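Local coordinates for phosphoheptose isomerase (Neisseria gonorrhoeae, PDB 5I01), which probably isomerises sedoheptulose 7-phosphate to D-glycero-D-manno-heptose 7-phosphate as a zinc-dependent homotetramer, the first step of glycero-manno-heptose biosynthesis, at residues Ala51-Gly55 and Ser127-Ala133; Gly120-Ser124 and Ile176-His180; Val82-Thr86 and Phe104-Val108; His63-Glu67 and Ile184-Cys188; Ala35-Met39 and Met142-Ala146. The protein carries 1 engineered substitution. One frame throughout, in Å; residues are numbered along the deposited sequence.

Interaction 1: Ala51-Gly55 and Ser127-Ala133; sequences ACGNG and SANVIEA
N54 and N129 pair side by side, their side-chain amides approaching from opposite directions and lying nearly coplanar, with 19° between the planes. Each amide both gives and takes: N129 ND2 donates to N54 OD1 at 3.0 Å, and N54 ND2 donates to N129 OD1 at 2.8 Å. Both bonds run in the carbonyl plane onto a lone pair and are close to straight, so the pair fixes the flip of both amides. With its CG between the backbone N and the carbonyl carbon (chi1 56°), N129 presents its amide to the loop. C52 is directed at the helix, and its SG touches A133 CB at 4.2 Å. A water accepts a hydrogen bond from N54 N, and a weak hydrogen bond links it to S127 OG, which also hydrogen-bonds to S122 OG. N54, G55 and S127 are predicted substrate-binding residues; the amide pair ties their loop to the start of helix 128-139, consistent with a place in the sugar-phosphate pocket of the SIS domain.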
loop_
_atom_site.group_PDB
_atom_site.type_symbol
_atom_site.label_atom_id
_atom_site.label_comp_id
_atom_site.label_asym_id
_atom_site.label_seq_id
_atom_site.Cartn_x
_atom_site.Cartn_y
_atom_site.Cartn_z
ATOM N N ALA A 51 5.074 -2.797 -13.592
ATOM C CA ALA A 51 3.661 -3.112 -13.835
ATOM C C ALA A 51 2.781 -1.986 -13.323
ATOM O O ALA A 51 3.087 -1.387 -12.292
ATOM C CB ALA A 51 3.283 -4.415 -13.165
ATOM N N CYS A 52 1.705 -1.687 -14.048
ATOM C CA CYS A 52 0.716 -0.721 -13.577
ATOM C C CYS A 52 -0.704 -0.997 -14.099
ATOM O O CYS A 52 -0.892 -1.694 -15.105
ATOM C CB CYS A 52 1.140 0.695 -13.951
ATOM S SG CYS A 52 0.935 1.087 -15.698
ATOM N N GLY A 53 -1.686 -0.417 -13.410
ATOM C CA GLY A 53 -3.095 -0.600 -13.730
ATOM C C GLY A 53 -3.976 0.021 -12.662
ATOM O O GLY A 53 -3.459 0.416 -11.612
ATOM N N ASN A 54 -5.284 0.118 -12.935
ATOM C CA ASN A 54 -6.271 0.695 -11.990
ATOM C C ASN A 54 -7.262 -0.328 -11.434
ATOM O O ASN A 54 -7.623 -1.283 -12.122
ATOM C CB ASN A 54 -7.082 1.816 -12.671
ATOM C CG ASN A 54 -6.221 2.999 -13.081
ATOM O OD1 ASN A 54 -5.550 3.607 -12.249
ATOM N ND2 ASN A 54 -6.238 3.330 -14.362
ATOM N N GLY A 55 -7.727 -0.107 -10.204
ATOM C CA GLY A 55 -8.791 -0.931 -9.609
ATOM C C GLY A 55 -8.373 -2.370 -9.396
ATOM O O GLY A 55 -7.362 -2.645 -8.745
ATOM N N SER A 127 -7.575 3.514 -20.360
ATOM C CA SER A 127 -7.151 4.141 -19.110
ATOM C C SER A 127 -6.113 5.235 -19.376
ATOM O O SER A 127 -5.002 4.945 -19.846
ATOM C CB SER A 127 -6.568 3.108 -18.140
ATOM O OG SER A 127 -7.584 2.269 -17.628
ATOM N N ALA A 128 -6.493 6.481 -19.065
ATOM C CA ALA A 128 -5.654 7.663 -19.301
ATOM C C ALA A 128 -4.258 7.568 -18.674
ATOM O O ALA A 128 -3.258 7.872 -19.345
ATOM C CB ALA A 128 -6.365 8.919 -18.817
ATOM N N ASN A 129 -4.182 7.144 -17.407
ATOM C CA ASN A 129 -2.863 7.011 -16.744
ATOM C C ASN A 129 -1.993 5.868 -17.275
ATOM O O ASN A 129 -0.765 5.996 -17.276
ATOM C CB ASN A 129 -2.947 6.978 -15.211
ATOM C CG ASN A 129 -3.843 5.887 -14.674
ATOM O OD1 ASN A 129 -4.331 5.031 -15.411
ATOM N ND2 ASN A 129 -4.075 5.927 -13.367
ATOM N N VAL A 130 -2.615 4.794 -17.753
ATOM C CA VAL A 130 -1.878 3.702 -18.417
ATOM C C VAL A 130 -1.378 4.105 -19.814
ATOM O O VAL A 130 -0.279 3.725 -20.200
ATOM C CB VAL A 130 -2.703 2.406 -18.515
ATOM C CG1 VAL A 130 -1.853 1.278 -19.114
ATOM C CG2 VAL A 130 -3.242 2.019 -17.140
ATOM N N ILE A 131 -2.182 4.876 -20.556
ATOM C CA ILE A 131 -1.748 5.482 -21.841
ATOM C C ILE A 131 -0.511 6.379 -21.665
ATOM O O ILE A 131 0.485 6.218 -22.387
ATOM C CB ILE A 131 -2.886 6.310 -22.510
ATOM C CG1 ILE A 131 -4.018 5.384 -23.012
ATOM C CG2 ILE A 131 -2.348 7.196 -23.647
ATOM C CD1 ILE A 131 -5.317 6.112 -23.325
ATOM N N GLU A 132 -0.574 7.320 -20.722
ATOM C CA GLU A 132 0.573 8.203 -20.459
ATOM C C GLU A 132 1.828 7.409 -20.054
ATOM O O GLU A 132 2.949 7.788 -20.426
ATOM C CB GLU A 132 0.231 9.287 -19.417
ATOM C CG GLU A 132 -0.497 10.503 -19.987
ATOM C CD GLU A 132 0.438 11.487 -20.704
ATOM O OE1 GLU A 132 1.353 12.057 -20.054
ATOM O OE2 GLU A 132 0.256 11.712 -21.920
ATOM N N ALA A 133 1.635 6.308 -19.317
ATOM C CA ALA A 133 2.737 5.393 -18.966
ATOM C C ALA A 133 3.381 4.720 -20.187
ATOM O O ALA A 133 4.595 4.548 -20.222
ATOM C CB ALA A 133 2.268 4.335 -17.977
HETATM O O HOH W 1 -6.482 0.002 -15.481
#

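Interaction 2: Gly120-Ser124 and Ile176-His180; sequences GISTS and IQENH. With ZN (zinc ion), chain H.
T123 stands where strand 117-122 of the parallel SIS-domain sheet gives way to the predicted substrate-binding loop, and its side chain leans on helix 173-193. Its CB lies 4.0 Å from I176 CG2. From there CG2, placed beside the backbone N and anti to the carbonyl carbon, wedges between helix residues, meeting I176 CG2 at 3.9 Å and Q177 CG at 4.0 Å. The T123 carbonyl oxygen has I176 CD1 against it. One turn along the helix, the H180 ring reaches the strand: I121 CG2 approaches it obliquely, 3.6 Å from H180 ND1, and S122 O lies at the ring's edge. I176 O lies above one face of this imidazole, toward the rim, and H180 NE2 hydrogen-bonds to T148 O. Past the CG that touches T123, Q177 runs extended toward a zinc ion completed by H63, E67 and H185 of a neighbouring subunit. The helix face that packs on the loop therefore also presents a metal ligand, with Q177 OE1 2.0 Å from the zinc.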
loop_
_atom_site.group_PDB
_atom_site.type_symbol
_atom_site.label_atom_id
_atom_site.label_comp_id
_atom_site.label_asym_id
_atom_site.label_seq_id
_atom_site.Cartn_x
_atom_site.Cartn_y
_atom_site.Cartn_z
ATOM N N GLY A 120 1.397 -2.828 -18.837
ATOM C CA GLY A 120 0.276 -1.931 -18.571
ATOM C C GLY A 120 -1.010 -2.721 -18.605
ATOM O O GLY A 120 -1.278 -3.397 -19.586
ATOM N N ILE A 121 -1.805 -2.636 -17.540
ATOM C CA ILE A 121 -3.031 -3.422 -17.429
ATOM C C ILE A 121 -4.222 -2.471 -17.433
ATOM O O ILE A 121 -4.248 -1.495 -16.673
ATOM C CB ILE A 121 -3.052 -4.315 -16.171
ATOM C CG1 ILE A 121 -1.748 -5.119 -16.060
ATOM C CG2 ILE A 121 -4.238 -5.287 -16.215
ATOM C CD1 ILE A 121 -1.542 -5.803 -14.730
ATOM N N SER A 122 -5.198 -2.772 -18.298
ATOM C CA SER A 122 -6.345 -1.912 -18.542
ATOM C C SER A 122 -7.487 -2.698 -19.201
ATOM O O SER A 122 -7.374 -3.114 -20.362
ATOM C CB SER A 122 -5.918 -0.759 -19.449
ATOM O OG SER A 122 -7.015 0.062 -19.803
ATOM N N THR A 123 -8.598 -2.867 -18.494
ATOM C CA THR A 123 -9.678 -3.704 -19.002
ATOM C C THR A 123 -10.379 -3.158 -20.241
ATOM O O THR A 123 -10.913 -3.945 -20.984
ATOM C CB THR A 123 -10.727 -4.011 -17.928
ATOM O OG1 THR A 123 -11.282 -2.791 -17.429
ATOM C CG2 THR A 123 -10.093 -4.805 -16.784
ATOM N N SER A 124 -10.371 -1.839 -20.460
ATOM C CA SER A 124 -10.904 -1.233 -21.702
ATOM C C SER A 124 -9.844 -0.836 -22.755
ATOM O O SER A 124 -10.188 -0.594 -23.914
ATOM C CB SER A 124 -11.745 -0.001 -21.366
ATOM O OG SER A 124 -10.966 0.988 -20.712
ATOM N N ILE A 176 -12.747 -10.053 -17.949
ATOM C CA ILE A 176 -11.439 -9.623 -18.444
ATOM C C ILE A 176 -10.375 -9.729 -17.340
ATOM O O ILE A 176 -9.307 -10.283 -17.586
ATOM C CB ILE A 176 -11.494 -8.194 -19.028
ATOM C CG1 ILE A 176 -12.408 -8.158 -20.259
ATOM C CG2 ILE A 176 -10.104 -7.716 -19.425
ATOM C CD1 ILE A 176 -13.047 -6.812 -20.496
ATOM N N GLN A 177 -10.668 -9.213 -16.146
ATOM C CA GLN A 177 -9.761 -9.349 -14.989
ATOM C C GLN A 177 -9.399 -10.810 -14.723
ATOM O O GLN A 177 -8.238 -11.126 -14.519
ATOM C CB GLN A 177 -10.363 -8.726 -13.717
ATOM C CG GLN A 177 -10.219 -7.211 -13.645
ATOM C CD GLN A 177 -11.190 -6.522 -12.668
ATOM O OE1 GLN A 177 -11.943 -7.168 -11.919
ATOM N NE2 GLN A 177 -11.174 -5.188 -12.684
ATOM N N GLU A 178 -10.396 -11.691 -14.752
ATOM C CA GLU A 178 -10.200 -13.119 -14.468
ATOM C C GLU A 178 -9.292 -13.811 -15.484
ATOM O O GLU A 178 -8.506 -14.680 -15.107
ATOM C CB GLU A 178 -11.541 -13.835 -14.405
ATOM C CG GLU A 178 -12.380 -13.417 -13.208
ATOM C CD GLU A 178 -13.866 -13.699 -13.378
ATOM O OE1 GLU A 178 -14.244 -14.462 -14.306
ATOM O OE2 GLU A 178 -14.668 -13.146 -12.575
ATOM N N ASN A 179 -9.420 -13.435 -16.760
ATOM C CA ASN A 179 -8.498 -13.889 -17.811
ATOM C C ASN A 179 -7.094 -13.266 -17.640
ATOM O O ASN A 179 -6.087 -13.923 -17.894
ATOM C CB ASN A 179 -9.052 -13.587 -19.221
ATOM C CG ASN A 179 -10.142 -14.548 -19.641
ATOM O OD1 ASN A 179 -9.968 -15.352 -20.559
ATOM N ND2 ASN A 179 -11.273 -14.485 -18.960
ATOM N N HIS A 180 -7.028 -12.008 -17.223
ATOM C CA HIS A 180 -5.748 -11.355 -16.989
ATOM C C HIS A 180 -4.874 -12.095 -15.966
ATOM O O HIS A 180 -3.663 -12.255 -16.180
ATOM C CB HIS A 180 -5.941 -9.895 -16.550
ATOM C CG HIS A 180 -6.257 -8.952 -17.668
ATOM N ND1 HIS A 180 -6.642 -7.646 -17.446
ATOM C CD2 HIS A 180 -6.231 -9.112 -19.011
ATOM C CE1 HIS A 180 -6.843 -7.046 -18.604
ATOM N NE2 HIS A 180 -6.606 -7.917 -19.568
HETATM ZN ZN ZN H . -13.057 -6.930 -10.269
#

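Interaction 3: Val82-Thr86 and Phe104-Val108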
loop_
_atom_site.group_PDB
_atom_site.type_symbol
_atom_site.label_atom_id
_atom_site.label_comp_id
_atom_site.label_asym_id
_atom_site.label_seq_id
_atom_site.Cartn_x
_atom_site.Cartn_y
_atom_site.Cartn_z
ATOM N N VAL A 82 8.795 -4.415 -10.187
ATOM C CA VAL A 82 8.210 -3.398 -9.306
ATOM C C VAL A 82 6.792 -3.052 -9.794
ATOM O O VAL A 82 6.601 -2.709 -10.952
ATOM C CB VAL A 82 9.075 -2.109 -9.301
ATOM C CG1 VAL A 82 8.530 -1.075 -8.316
ATOM C CG2 VAL A 82 10.527 -2.430 -8.968
ATOM N N ALA A 83 5.800 -3.139 -8.924
ATOM C CA ALA A 83 4.481 -2.621 -9.250
ATOM C C ALA A 83 4.510 -1.130 -8.963
ATOM O O ALA A 83 4.980 -0.719 -7.915
ATOM C CB ALA A 83 3.416 -3.304 -8.405
ATOM N N LEU A 84 3.995 -0.325 -9.886
ATOM C CA LEU A 84 3.935 1.132 -9.709
ATOM C C LEU A 84 2.656 1.603 -9.015
ATOM O O LEU A 84 2.382 2.799 -8.962
ATOM C CB LEU A 84 4.048 1.823 -11.066
ATOM C CG LEU A 84 5.237 1.446 -11.942
ATOM C CD1 LEU A 84 5.140 2.226 -13.239
ATOM C CD2 LEU A 84 6.561 1.724 -11.248
ATOM N N THR A 85 1.899 0.676 -8.443
ATOM C CA THR A 85 0.586 0.965 -7.872
ATOM C C THR A 85 0.563 0.824 -6.349
ATOM O O THR A 85 -0.505 0.761 -5.785
ATOM C CB THR A 85 -0.467 -0.004 -8.476
ATOM O OG1 THR A 85 -0.079 -1.360 -8.229
ATOM C CG2 THR A 85 -0.590 0.195 -9.980
ATOM N N THR A 86 1.724 0.772 -5.694
ATOM C CA THR A 86 1.814 0.477 -4.257
ATOM C C THR A 86 2.194 1.677 -3.370
ATOM O O THR A 86 1.699 1.787 -2.235
ATOM C CB THR A 86 2.845 -0.636 -3.975
ATOM O OG1 THR A 86 4.126 -0.247 -4.469
ATOM C CG2 THR A 86 2.441 -1.951 -4.611
ATOM N N PHE A 104 1.428 7.038 -13.064
ATOM C CA PHE A 104 2.295 5.935 -13.527
ATOM C C PHE A 104 3.443 6.429 -14.419
ATOM O O PHE A 104 4.590 5.990 -14.268
ATOM C CB PHE A 104 1.474 4.868 -14.269
ATOM C CG PHE A 104 0.334 4.284 -13.457
ATOM C CD1 PHE A 104 0.482 3.995 -12.098
ATOM C CD2 PHE A 104 -0.882 3.993 -14.061
ATOM C CE1 PHE A 104 -0.565 3.458 -11.371
ATOM C CE2 PHE A 104 -1.933 3.450 -13.335
ATOM C CZ PHE A 104 -1.774 3.180 -11.994
ATOM N N SER A 105 3.140 7.344 -15.331
ATOM C CA SER A 105 4.158 7.916 -16.217
ATOM C C SER A 105 5.335 8.599 -15.493
ATOM O O SER A 105 6.437 8.593 -16.012
ATOM C CB SER A 105 3.521 8.899 -17.210
ATOM O OG SER A 105 3.266 10.147 -16.591
ATOM N N LYS A 106 5.116 9.182 -14.314
ATOM C CA LYS A 106 6.214 9.801 -13.550
ATOM C C LYS A 106 7.132 8.774 -12.882
ATOM O O LYS A 106 8.349 8.964 -12.813
ATOM C CB LYS A 106 5.679 10.792 -12.512
ATOM C CG LYS A 106 5.149 12.085 -13.123
ATOM C CD LYS A 106 5.020 13.204 -12.107
ATOM C CE LYS A 106 6.368 13.839 -11.758
ATOM N NZ LYS A 106 6.962 14.611 -12.888
ATOM N N GLN A 107 6.551 7.688 -12.386
ATOM C CA GLN A 107 7.342 6.592 -11.823
ATOM C C GLN A 107 8.153 5.841 -12.891
ATOM O O GLN A 107 9.242 5.334 -12.602
ATOM C CB GLN A 107 6.449 5.628 -11.049
ATOM C CG GLN A 107 5.814 6.250 -9.818
ATOM C CD GLN A 107 4.946 5.262 -9.076
ATOM O OE1 GLN A 107 5.449 4.370 -8.375
ATOM N NE2 GLN A 107 3.633 5.395 -9.237
ATOM N N VAL A 108 7.623 5.773 -14.112
ATOM C CA VAL A 108 8.342 5.168 -15.245
ATOM C C VAL A 108 9.561 6.023 -15.582
ATOM O O VAL A 108 10.647 5.487 -15.759
ATOM C CB VAL A 108 7.438 4.978 -16.487
ATOM C CG1 VAL A 108 8.245 4.513 -17.689
ATOM C CG2 VAL A 108 6.327 3.971 -16.198
HETATM O O HOH W 2 4.176 2.487 -6.420
#
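The closest CA atoms across the contact are those of L84 and F104, 6.4 Å apart, where the chain has just left strand 81-83 and lies beside the start of the helical segment that holds Q107 and V108. Strand 81-83 is the outermost strand, within this chain, of the parallel sheet in the SIS domain's alpha/beta sandwich. L84 is the central apolar group, splitting its two methyl branches between neighbours: CD1 packs on V108 CG2 at 3.6 Å, the two side chains crossing at about a right angle, and CD2 rests against Q107 CB at 3.9 Å. Q107 slides past L84 in the opposite direction, and this reach brings its amide to the turn. Q107 NE2 donates to L84 O at 2.9 Å, in the carbonyl plane and on a lone pair, although the N-H is bent to 139° and the oxygen is tilted from the amide plane. V103 O is a second acceptor for Q107 NE2. Q107 OE1 receives a hydrogen bond from a water, which in turn accepts one from T86 N. The F104 ring has L84 O near its plane at the edge, while T85 CG2 approaches obliquely, 3.5 Å from F104 CE1.

Interaction 4: His63-Glu67 and Ile184-Cys188; sequences HFAAE and IHAMC. With ZN (zinc ion), chain E.
F64 lays the edge of its ring against I184, with CD1 3.9 Å from I184 CG2, while C188 SG comes up obliquely to the same carbon at 3.9 Å, a sulfur-aromatic contact. This apolar layer joins two nearly parallel helix segments, 10.6 Å apart at their axes and inclined by 20°. Beside it lies a zinc ion. H63, its CG anti to the backbone N (chi1 -171°), brings NE2 to 2.2 Å from the metal. H185 NE2 is equally close from the other helix, the two imidazoles crossing with their planes at 64°. E67 binds with one carboxylate oxygen, OE2 at 2.0 Å; its OE1 instead lies in the plane of the H185 ring at its edge, 3.3 Å from H185 CD2. H185 ND1 is hydrogen-bonded to E178 of a neighbouring subunit, which probably helps to orient the ring. One carboxylate oxygen and two imidazoles thus supply three of the four protein ligands, and the zinc joins the two helices to each other and, through Q177, to that neighbouring subunit.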
loop_
_atom_site.group_PDB
_atom_site.type_symbol
_atom_site.label_atom_id
_atom_site.label_comp_id
_atom_site.label_asym_id
_atom_site.label_seq_id
_atom_site.Cartn_x
_atom_site.Cartn_y
_atom_site.Cartn_z
ATOM N N HIS A 63 0.148 -8.338 -7.541
ATOM C CA HIS A 63 0.129 -9.818 -7.572
ATOM C C HIS A 63 1.257 -10.355 -8.480
ATOM O O HIS A 63 2.041 -11.196 -8.064
ATOM C CB HIS A 63 -1.241 -10.301 -8.082
ATOM C CG HIS A 63 -1.490 -11.777 -7.961
ATOM N ND1 HIS A 63 -2.731 -12.276 -7.630
ATOM C CD2 HIS A 63 -0.697 -12.857 -8.165
ATOM C CE1 HIS A 63 -2.690 -13.595 -7.622
ATOM N NE2 HIS A 63 -1.466 -13.974 -7.939
ATOM N N PHE A 64 1.323 -9.856 -9.711
ATOM C CA PHE A 64 2.422 -10.180 -10.634
ATOM C C PHE A 64 3.812 -9.920 -10.043
ATOM O O PHE A 64 4.645 -10.799 -10.022
ATOM C CB PHE A 64 2.267 -9.393 -11.927
ATOM C CG PHE A 64 3.455 -9.482 -12.821
ATOM C CD1 PHE A 64 3.790 -10.687 -13.423
ATOM C CD2 PHE A 64 4.256 -8.365 -13.052
ATOM C CE1 PHE A 64 4.899 -10.781 -14.254
ATOM C CE2 PHE A 64 5.365 -8.448 -13.879
ATOM C CZ PHE A 64 5.686 -9.659 -14.483
ATOM N N ALA A 65 4.044 -8.705 -9.562
ATOM C CA ALA A 65 5.331 -8.324 -8.973
ATOM C C ALA A 65 5.705 -9.153 -7.747
ATOM O O ALA A 65 6.869 -9.498 -7.571
ATOM C CB ALA A 65 5.334 -6.842 -8.622
ATOM N N ALA A 66 4.728 -9.474 -6.904
ATOM C CA ALA A 66 4.970 -10.316 -5.724
ATOM C C ALA A 66 5.390 -11.765 -6.058
ATOM O O ALA A 66 6.206 -12.364 -5.344
ATOM C CB ALA A 66 3.751 -10.312 -4.812
ATOM N N GLU A 67 4.845 -12.329 -7.131
ATOM C CA GLU A 67 5.289 -13.657 -7.587
ATOM C C GLU A 67 6.673 -13.654 -8.271
ATOM O O GLU A 67 7.335 -14.679 -8.314
ATOM C CB GLU A 67 4.214 -14.318 -8.441
ATOM C CG GLU A 67 3.016 -14.716 -7.581
ATOM C CD GLU A 67 1.983 -15.533 -8.321
ATOM O OE1 GLU A 67 1.945 -15.457 -9.566
ATOM O OE2 GLU A 67 1.201 -16.241 -7.651
ATOM N N ILE A 184 -1.219 -13.833 -16.482
ATOM C CA ILE A 184 -0.078 -13.566 -15.602
ATOM C C ILE A 184 0.543 -14.850 -15.067
ATOM O O ILE A 184 1.760 -15.001 -15.097
ATOM C CB ILE A 184 -0.481 -12.622 -14.443
ATOM C CG1 ILE A 184 -0.573 -11.190 -14.990
ATOM C CG2 ILE A 184 0.494 -12.706 -13.266
ATOM C CD1 ILE A 184 -1.251 -10.197 -14.075
ATOM N N HIS A 185 -0.299 -15.753 -14.572
ATOM C CA HIS A 185 0.155 -17.036 -14.028
ATOM C C HIS A 185 0.873 -17.884 -15.059
ATOM O O HIS A 185 1.897 -18.481 -14.755
ATOM C CB HIS A 185 -1.013 -17.818 -13.412
ATOM C CG HIS A 185 -1.409 -17.321 -12.060
ATOM N ND1 HIS A 185 -2.678 -17.476 -11.546
ATOM C CD2 HIS A 185 -0.698 -16.661 -11.114
ATOM C CE1 HIS A 185 -2.725 -16.946 -10.335
ATOM N NE2 HIS A 185 -1.536 -16.443 -10.050
ATOM N N ALA A 186 0.322 -17.929 -16.268
ATOM C CA ALA A 186 0.926 -18.654 -17.381
ATOM C C ALA A 186 2.284 -18.061 -17.794
ATOM O O ALA A 186 3.191 -18.810 -18.148
ATOM C CB ALA A 186 -0.028 -18.678 -18.567
ATOM N N MET A 187 2.408 -16.730 -17.739
ATOM C CA MET A 187 3.672 -16.030 -18.022
ATOM C C MET A 187 4.745 -16.315 -16.957
ATOM O O MET A 187 5.889 -16.630 -17.300
ATOM C CB MET A 187 3.456 -14.506 -18.149
ATOM C CG MET A 187 2.820 -14.059 -19.458
ATOM S SD MET A 187 2.760 -12.260 -19.735
ATOM C CE MET A 187 1.623 -11.664 -18.484
ATOM N N CYS A 188 4.375 -16.195 -15.680
ATOM C CA CYS A 188 5.285 -16.513 -14.561
ATOM C C CYS A 188 5.791 -17.951 -14.578
ATOM O O CYS A 188 6.944 -18.196 -14.250
ATOM C CB CYS A 188 4.611 -16.277 -13.206
ATOM S SG CYS A 188 4.156 -14.565 -12.915
HETATM ZN ZN ZN E . -0.791 -16.033 -8.006
#

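Interaction 5: Ala35-Met39 and Met142-Ala146; sequences AAELM and MHVIA
I145 is the main bump on the strand, and helix segment 35-39 offers the hollow that receives it. A35, L38 and M39, one helical turn, form the walls. The isoleucine divides its branches among them: CG2 rests on A35 CB at 3.9 Å, while CG1, beside the backbone N, passes L38 CD2 at 4.0 Å as the two side chains slide by in opposite directions. Beyond it, I145 CD1 lies in the groove between the A35 carbonyl and the M39 chain, with I145 CD1 3.4 Å from A35 O. The same I145 CD1 is 3.7 Å from M39 CG. The small methyl of A35 is consistent with the close approach of the strand, the CA atoms of A35 and I145 being 6.5 Å apart.

L38 is the answering bump from the helix. Its CG is anti to the backbone N (chi1 180°), which sends the fork toward the strand, and its two methyls lie alongside H143: CD2 meets H143 CB at 3.8 Å and CD1 meets H143 CD2 at 3.7 Å, oblique to the ring. V144, between H143 and I145 in the strand, turns its side chain toward helix 128-139. The strand and helix segments run at 145° to each other, and their alternating fit is that of a helix layer covering a parallel sheet, as in the three-layer alpha/beta/alpha sandwich of the SIS domain.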
loop_
_atom_site.group_PDB
_atom_site.type_symbol
_atom_site.label_atom_id
_atom_site.label_comp_id
_atom_site.label_asym_id
_atom_site.label_seq_id
_atom_site.Cartn_x
_atom_site.Cartn_y
_atom_site.Cartn_z
ATOM N N ALA A 35 5.033 -12.605 -25.006
ATOM C CA ALA A 35 5.149 -11.731 -23.830
ATOM C C ALA A 35 6.127 -12.273 -22.788
ATOM O O ALA A 35 6.926 -11.518 -22.218
ATOM C CB ALA A 35 3.787 -11.516 -23.193
ATOM N N ALA A 36 6.055 -13.580 -22.544
ATOM C CA ALA A 36 6.969 -14.255 -21.637
ATOM C C ALA A 36 8.411 -14.253 -22.164
ATOM O O ALA A 36 9.356 -13.998 -21.403
ATOM C CB ALA A 36 6.494 -15.678 -21.395
ATOM N N GLU A 37 8.572 -14.546 -23.457
ATOM C CA GLU A 37 9.887 -14.509 -24.117
ATOM C C GLU A 37 10.532 -13.137 -23.956
ATOM O O GLU A 37 11.705 -13.039 -23.601
ATOM C CB GLU A 37 9.777 -14.882 -25.612
ATOM C CG GLU A 37 9.633 -16.386 -25.863
ATOM C CD GLU A 37 9.354 -16.775 -27.322
ATOM O OE1 GLU A 37 8.956 -15.910 -28.142
ATOM O OE2 GLU A 37 9.525 -17.976 -27.651
ATOM N N LEU A 38 9.746 -12.088 -24.197
ATOM C CA LEU A 38 10.203 -10.708 -24.012
ATOM C C LEU A 38 10.656 -10.392 -22.576
ATOM O O LEU A 38 11.642 -9.685 -22.381
ATOM C CB LEU A 38 9.103 -9.729 -24.430
ATOM C CG LEU A 38 9.429 -8.241 -24.289
ATOM C CD1 LEU A 38 10.735 -7.898 -24.994
ATOM C CD2 LEU A 38 8.282 -7.405 -24.827
ATOM N N MET A 39 9.929 -10.900 -21.585
ATOM C CA MET A 39 10.316 -10.724 -20.177
ATOM C C MET A 39 11.593 -11.511 -19.804
ATOM O O MET A 39 12.400 -11.025 -19.017
ATOM C CB MET A 39 9.151 -11.078 -19.234
ATOM C CG MET A 39 8.040 -10.035 -19.208
ATOM S SD MET A 39 6.764 -10.342 -17.962
ATOM C CE MET A 39 6.001 -11.780 -18.683
ATOM N N MET A 142 11.864 1.412 -23.742
ATOM C CA MET A 142 11.392 0.204 -23.073
ATOM C C MET A 142 10.340 -0.450 -23.962
ATOM O O MET A 142 9.617 0.237 -24.682
ATOM C CB MET A 142 10.729 0.543 -21.733
ATOM C CG MET A 142 11.622 1.159 -20.671
ATOM S SD MET A 142 10.654 1.869 -19.307
ATOM C CE MET A 142 9.824 0.439 -18.644
ATOM N N HIS A 143 10.235 -1.773 -23.882
ATOM C CA HIS A 143 9.195 -2.516 -24.599
ATOM C C HIS A 143 7.958 -2.615 -23.715
ATOM O O HIS A 143 8.062 -2.513 -22.494
ATOM C CB HIS A 143 9.705 -3.894 -24.995
ATOM C CG HIS A 143 11.044 -3.864 -25.663
ATOM N ND1 HIS A 143 11.299 -3.099 -26.779
ATOM C CD2 HIS A 143 12.207 -4.487 -25.362
ATOM C CE1 HIS A 143 12.560 -3.257 -27.143
ATOM N NE2 HIS A 143 13.133 -4.099 -26.301
ATOM N N VAL A 144 6.793 -2.801 -24.327
ATOM C CA VAL A 144 5.517 -2.765 -23.600
ATOM C C VAL A 144 4.761 -4.076 -23.789
ATOM O O VAL A 144 4.783 -4.656 -24.874
ATOM C CB VAL A 144 4.653 -1.547 -24.023
ATOM C CG1 VAL A 144 3.303 -1.520 -23.311
ATOM C CG2 VAL A 144 5.400 -0.263 -23.711
ATOM N N ILE A 145 4.132 -4.552 -22.712
ATOM C CA ILE A 145 3.192 -5.667 -22.771
ATOM C C ILE A 145 1.872 -5.143 -22.230
ATOM O O ILE A 145 1.762 -4.822 -21.046
ATOM C CB ILE A 145 3.668 -6.887 -21.954
ATOM C CG1 ILE A 145 4.975 -7.431 -22.532
ATOM C CG2 ILE A 145 2.601 -7.991 -21.929
ATOM C CD1 ILE A 145 5.712 -8.379 -21.611
ATOM N N ALA A 146 0.881 -5.039 -23.106
ATOM C CA ALA A 146 -0.419 -4.511 -22.737
ATOM C C ALA A 146 -1.360 -5.667 -22.434
ATOM O O ALA A 146 -1.501 -6.577 -23.253
ATOM C CB ALA A 146 -0.977 -3.661 -23.866
#

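Four of the contacts reach one parallel sheet; interaction 4 joins two helices. Interactions 1 and 2 meet at the C-terminal ends of neighbouring strands, with centres about 11 Å apart, where C52 O and I121 N (2.8 Å) probably hydrogen-bond. Together they gather the predicted substrate-binding residues N54, S127, S122 and T123. Interaction 3 adds the strand next to interaction 1, their centres about 9 Å apart, and lays F104 against N129. Interactions 2 and 4 share helix 173-193, their centres about 13 Å apart, but serve different zinc ions, since Q177 completes a site built by another subunit. Interaction 5 backs interaction 4: M39 packs on F64 and M187, with its side chain about 13 Å from a bound zinc.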